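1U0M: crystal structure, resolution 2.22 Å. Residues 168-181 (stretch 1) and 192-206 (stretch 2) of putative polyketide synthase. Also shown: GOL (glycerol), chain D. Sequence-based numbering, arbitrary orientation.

Stretch 1 168-181: ALIVACEFCSLCYQ
Stretch 2 192-206: CNGLFGDGIAAAVVR

Two neighbouring strands of the putative polyketide synthase run antiparallel, their N-to-C directions 176° apart and their axes approaching to 4.5 Å; together the stretches bury 929 Å². Stretch 1 is extended from Ala168 (phi/psi -109/148) through Glu174 (-133/115), then turns at Phe175 (-115/71) into a 3-10 segment, Cys176 to Leu178 (-60/-27, -61/-23, -81/7). Within this turn Leu178 N donates to Phe175 O (2.9 Å) and Cys179 N to Cys176 O (2.9 Å). Stretch 2 enters as the end of a helix, where Phe196 N donates to Cys192 O (3.3 Å), passes through Phe196 (-80/146) and Gly197 (-135/-176), and is extended from Gly199 (-164/155) to Arg206 (-85/126).

The register pairs Ala168 with Val205, Ile170 with Ala203, Ala172 with Ala201 and Glu174 with Gly199 as hydrogen-bonded pairs, CA-CA 4.8 to 5.4 Å. Each closes a two-bond ring: Ala168 N to Val205 O 3.3 Å and Val205 N to Ala168 O 3.0 Å; Ile170 N to Ala203 O and Ala203 N to Ile170 O, both 2.8 Å; Ala172 N to Ala201 O, very short at 2.5 Å, and Ala201 N to Ala172 O 2.7 Å; Glu174 N to Gly199 O 3.0 Å and Gly199 N to Glu174 O 2.8 Å. Between them lie the non-hydrogen-bonded pairs Leu169-Val204, Val171-Ala202 and Cys173-Ile200, with CA atoms 4.2 to 4.7 Å apart. Here CA-H groups approach carbonyls, as in Ala202 CA to Ile170 O, 3.0 Å.

Side chains alternate between the two faces of the sheet. On the face of Ala168, Ile170, Ala172 and Glu174, Ala168 CB touches Val205 CG2 (3.3 Å), Ile170 (chi1 m, chi2 t) brings CD1 to 4.1 Å from Val205 CG1, and Ala172 CB meets Ala201 CB at 4.1 Å. Glu174 (m, m) leads its end away from stretch 2; its carboxylate is bonded elsewhere in the structure. On the other face Leu169 (t, p) places CD1 3.9 Å from Val204 CG2 (Val204 chi1 t), and Val171 (t) sets CG2 4.3 Å from Ala202 CB. Ile200 (m, t) reaches two partners: its CG1 lies 4.1 Å from Cys173 SG, its CD1 3.9 Å from Phe175 CE2. The Phe175 ring (chi1 m, chi2 146°) turns its edge to Asp198 CB.

Asp198 (chi1 m, chi2 -20°) anchors the 3-10 turn: its OD1 accepts from Ser177 N (2.8 Å, nearly linear) and its OD2 from Ser177 OG (2.6 Å, Ser177 chi1 p), so one carboxylate holds both backbone and hydroxyl of the same serine. Cys176 (m) packs CB against Phe196 CB at 3.6 Å.

Beyond the turn, Tyr180 (chi1 t, chi2 63°) presents its ring edge to Asn193 ND2, 3.3 Å from Tyr180 CE1. Glycerol, probably from the crystallisation liquor, links the stretches: its O1 accepts from Gln181 N (2.8 Å) and donates to Asn193 OD1 (2.7 Å; Asn193 chi1 m).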

# COMPACT_ATOMS: atom_id res chain seq x y z
N ALA A 168 2.24 2.68 -17.27
CA ALA A 168 1.65 2.29 -16.00
C ALA A 168 0.12 2.32 -16.04
O ALA A 168 -0.47 3.13 -16.75
CB ALA A 168 2.16 3.20 -14.89
N LEU A 169 -0.50 1.43 -15.29
CA LEU A 169 -1.95 1.38 -15.23
C LEU A 169 -2.43 1.77 -13.83
O LEU A 169 -2.13 1.08 -12.85
CB LEU A 169 -2.47 -0.01 -15.56
CG LEU A 169 -4.00 -0.16 -15.42
CD1 LEU A 169 -4.70 0.80 -16.39
CD2 LEU A 169 -4.42 -1.60 -15.69
N ILE A 170 -3.17 2.86 -13.75
CA ILE A 170 -3.69 3.32 -12.48
C ILE A 170 -5.14 2.89 -12.33
O ILE A 170 -5.97 3.21 -13.17
CB ILE A 170 -3.65 4.84 -12.38
CG1 ILE A 170 -2.21 5.33 -12.51
CG2 ILE A 170 -4.24 5.29 -11.05
CD1 ILE A 170 -2.07 6.81 -12.46
N VAL A 171 -5.42 2.16 -11.26
CA VAL A 171 -6.78 1.71 -10.99
C VAL A 171 -7.22 2.16 -9.61
O VAL A 171 -6.55 1.90 -8.62
CB VAL A 171 -6.91 0.18 -11.03
CG1 VAL A 171 -8.34 -0.22 -10.70
CG2 VAL A 171 -6.52 -0.34 -12.40
N ALA A 172 -8.35 2.85 -9.56
CA ALA A 172 -8.91 3.33 -8.30
C ALA A 172 -10.25 2.63 -8.10
O ALA A 172 -11.14 2.70 -8.95
CB ALA A 172 -9.09 4.83 -8.36
N CYS A 173 -10.41 1.93 -6.99
CA CYS A 173 -11.65 1.23 -6.70
C CYS A 173 -12.13 1.64 -5.32
O CYS A 173 -11.49 1.31 -4.32
CB CYS A 173 -11.42 -0.28 -6.76
SG CYS A 173 -12.92 -1.26 -6.67
N GLU A 174 -13.25 2.34 -5.25
CA GLU A 174 -13.75 2.80 -3.97
C GLU A 174 -15.24 2.55 -3.73
O GLU A 174 -16.10 3.10 -4.42
CB GLU A 174 -13.43 4.29 -3.81
CG GLU A 174 -11.95 4.63 -3.99
CD GLU A 174 -11.09 4.23 -2.79
OE1 GLU A 174 -11.54 3.36 -2.01
OE2 GLU A 174 -9.97 4.77 -2.63
N PHE A 175 -15.53 1.70 -2.74
CA PHE A 175 -16.90 1.36 -2.37
C PHE A 175 -17.10 1.91 -0.96
O PHE A 175 -17.23 1.14 0.02
CB PHE A 175 -17.06 -0.16 -2.36
CG PHE A 175 -16.82 -0.82 -3.70
CD1 PHE A 175 -16.25 -2.09 -3.77
CD2 PHE A 175 -17.21 -0.20 -4.89
CE1 PHE A 175 -16.05 -2.73 -4.99
CE2 PHE A 175 -17.02 -0.83 -6.13
CZ PHE A 175 -16.44 -2.10 -6.18
N CYS A 176 -17.18 3.23 -0.85
CA CYS A 176 -17.30 3.88 0.46
C CYS A 176 -18.53 3.46 1.24
O CYS A 176 -18.54 3.49 2.46
CB CYS A 176 -17.26 5.42 0.32
SG CYS A 176 -15.76 6.08 -0.48
N SER A 177 -19.58 3.06 0.52
CA SER A 177 -20.80 2.63 1.16
C SER A 177 -20.56 1.41 2.04
O SER A 177 -21.32 1.15 2.96
CB SER A 177 -21.85 2.27 0.11
OG SER A 177 -21.41 1.19 -0.68
N LEU A 178 -19.49 0.67 1.75
CA LEU A 178 -19.17 -0.52 2.53
C LEU A 178 -18.45 -0.19 3.83
O LEU A 178 -17.98 -1.07 4.54
CB LEU A 178 -18.34 -1.50 1.70
CG LEU A 178 -19.14 -2.20 0.59
CD1 LEU A 178 -20.35 -2.91 1.21
CD2 LEU A 178 -19.64 -1.19 -0.44
N CYS A 179 -18.36 1.10 4.13
CA CYS A 179 -17.72 1.55 5.35
C CYS A 179 -18.75 2.30 6.18
O CYS A 179 -18.40 3.00 7.11
CB CYS A 179 -16.51 2.43 5.04
SG CYS A 179 -15.08 1.50 4.43
N TYR A 180 -20.02 2.14 5.84
CA TYR A 180 -21.10 2.79 6.59
C TYR A 180 -21.21 2.10 7.95
O TYR A 180 -21.33 0.87 8.01
CB TYR A 180 -22.43 2.66 5.84
CG TYR A 180 -23.62 3.10 6.66
CD1 TYR A 180 -23.76 4.43 7.11
CD2 TYR A 180 -24.59 2.18 7.06
CE1 TYR A 180 -24.82 4.81 7.92
CE2 TYR A 180 -25.65 2.55 7.87
CZ TYR A 180 -25.76 3.86 8.30
OH TYR A 180 -26.79 4.20 9.14
N GLN A 181 -21.17 2.88 9.03
CA GLN A 181 -21.24 2.34 10.39
C GLN A 181 -22.41 2.92 11.19
O GLN A 181 -22.28 3.99 11.80
CB GLN A 181 -19.95 2.63 11.15
CG GLN A 181 -18.68 2.28 10.43
CD GLN A 181 -18.38 0.78 10.39
OE1 GLN A 181 -17.45 0.36 9.71
NE2 GLN A 181 -19.14 -0.01 11.14
N CYS A 192 -20.43 12.73 6.76
CA CYS A 192 -19.79 11.77 5.88
C CYS A 192 -20.77 10.81 5.23
O CYS A 192 -20.60 10.46 4.07
CB CYS A 192 -18.71 10.99 6.64
SG CYS A 192 -17.25 12.00 7.03
N ASN A 193 -21.81 10.42 5.96
CA ASN A 193 -22.79 9.51 5.39
C ASN A 193 -23.60 10.14 4.25
O ASN A 193 -24.26 9.42 3.49
CB ASN A 193 -23.73 8.99 6.48
CG ASN A 193 -23.01 8.13 7.50
OD1 ASN A 193 -21.85 7.73 7.31
ND2 ASN A 193 -23.70 7.83 8.60
N GLY A 194 -23.56 11.47 4.12
CA GLY A 194 -24.31 12.11 3.04
C GLY A 194 -23.40 12.55 1.90
O GLY A 194 -23.86 13.02 0.86
N LEU A 195 -22.10 12.35 2.10
CA LEU A 195 -21.07 12.78 1.16
C LEU A 195 -20.34 11.74 0.29
O LEU A 195 -20.16 11.95 -0.91
CB LEU A 195 -20.04 13.58 1.96
CG LEU A 195 -18.82 14.21 1.30
CD1 LEU A 195 -19.25 15.08 0.14
CD2 LEU A 195 -18.08 15.03 2.35
N PHE A 196 -19.91 10.64 0.89
CA PHE A 196 -19.17 9.63 0.13
C PHE A 196 -20.00 8.70 -0.71
O PHE A 196 -21.11 8.33 -0.32
CB PHE A 196 -18.29 8.80 1.06
CG PHE A 196 -17.22 9.59 1.74
CD1 PHE A 196 -17.51 10.31 2.90
CD2 PHE A 196 -15.94 9.64 1.22
CE1 PHE A 196 -16.54 11.08 3.52
CE2 PHE A 196 -14.95 10.42 1.83
CZ PHE A 196 -15.25 11.14 2.98
N GLY A 197 -19.46 8.31 -1.86
CA GLY A 197 -20.14 7.40 -2.77
C GLY A 197 -19.21 6.30 -3.28
O GLY A 197 -18.05 6.20 -2.85
N ASP A 198 -19.71 5.47 -4.18
CA ASP A 198 -18.90 4.40 -4.75
C ASP A 198 -18.56 4.71 -6.22
O ASP A 198 -19.40 5.18 -6.99
CB ASP A 198 -19.62 3.05 -4.67
CG ASP A 198 -20.05 2.68 -3.25
OD1 ASP A 198 -19.51 3.22 -2.26
OD2 ASP A 198 -20.93 1.83 -3.14
N GLY A 199 -17.31 4.44 -6.61
CA GLY A 199 -16.88 4.71 -7.97
C GLY A 199 -15.58 4.00 -8.30
O GLY A 199 -14.79 3.69 -7.41
N ILE A 200 -15.35 3.74 -9.58
CA ILE A 200 -14.15 3.06 -10.04
C ILE A 200 -13.49 3.82 -11.20
O ILE A 200 -14.14 4.17 -12.18
CB ILE A 200 -14.47 1.63 -10.51
CG1 ILE A 200 -15.11 0.84 -9.37
CG2 ILE A 200 -13.19 0.93 -11.00
CD1 ILE A 200 -15.66 -0.50 -9.78
N ALA A 201 -12.19 4.06 -11.09
CA ALA A 201 -11.47 4.77 -12.13
C ALA A 201 -10.20 4.02 -12.52
O ALA A 201 -9.55 3.40 -11.67
CB ALA A 201 -11.12 6.17 -11.67
N ALA A 202 -9.86 4.09 -13.80
CA ALA A 202 -8.67 3.44 -14.36
C ALA A 202 -8.11 4.34 -15.46
O ALA A 202 -8.83 4.72 -16.38
CB ALA A 202 -9.04 2.08 -14.94
N ALA A 203 -6.84 4.67 -15.35
CA ALA A 203 -6.20 5.53 -16.33
C ALA A 203 -4.80 5.06 -16.63
O ALA A 203 -4.09 4.59 -15.74
CB ALA A 203 -6.16 6.96 -15.82
N VAL A 204 -4.40 5.18 -17.89
CA VAL A 204 -3.08 4.75 -18.28
C VAL A 204 -2.17 5.95 -18.39
O VAL A 204 -2.62 7.06 -18.69
CB VAL A 204 -3.11 4.03 -19.63
CG1 VAL A 204 -1.75 3.41 -19.91
CG2 VAL A 204 -4.20 2.97 -19.62
N VAL A 205 -0.89 5.75 -18.10
CA VAL A 205 0.08 6.81 -18.20
C VAL A 205 1.24 6.30 -19.04
O VAL A 205 2.20 5.73 -18.51
CB VAL A 205 0.60 7.26 -16.82
CG1 VAL A 205 -0.50 8.01 -16.08
CG2 VAL A 205 1.05 6.06 -16.03
N ARG A 206 1.12 6.47 -20.35
CA ARG A 206 2.15 6.03 -21.27
C ARG A 206 3.22 7.11 -21.37
O ARG A 206 2.91 8.27 -21.64
CB ARG A 206 1.54 5.74 -22.64
CG ARG A 206 0.94 6.95 -23.33
CD ARG A 206 0.00 6.56 -24.47
NE ARG A 206 0.40 7.15 -25.75
CZ ARG A 206 -0.44 7.36 -26.77
NH1 ARG A 206 -1.72 7.04 -26.66
NH2 ARG A 206 0.01 7.90 -27.89
C1 GOL D . -19.92 5.99 9.73
O1 GOL D . -20.79 5.64 8.65
C2 GOL D . -18.59 6.33 9.08
O2 GOL D . -17.94 7.28 9.96
C3 GOL D . -17.80 5.06 8.93
O3 GOL D . -16.52 5.22 8.31
O HOH W 1 -24.03 6.42 11.56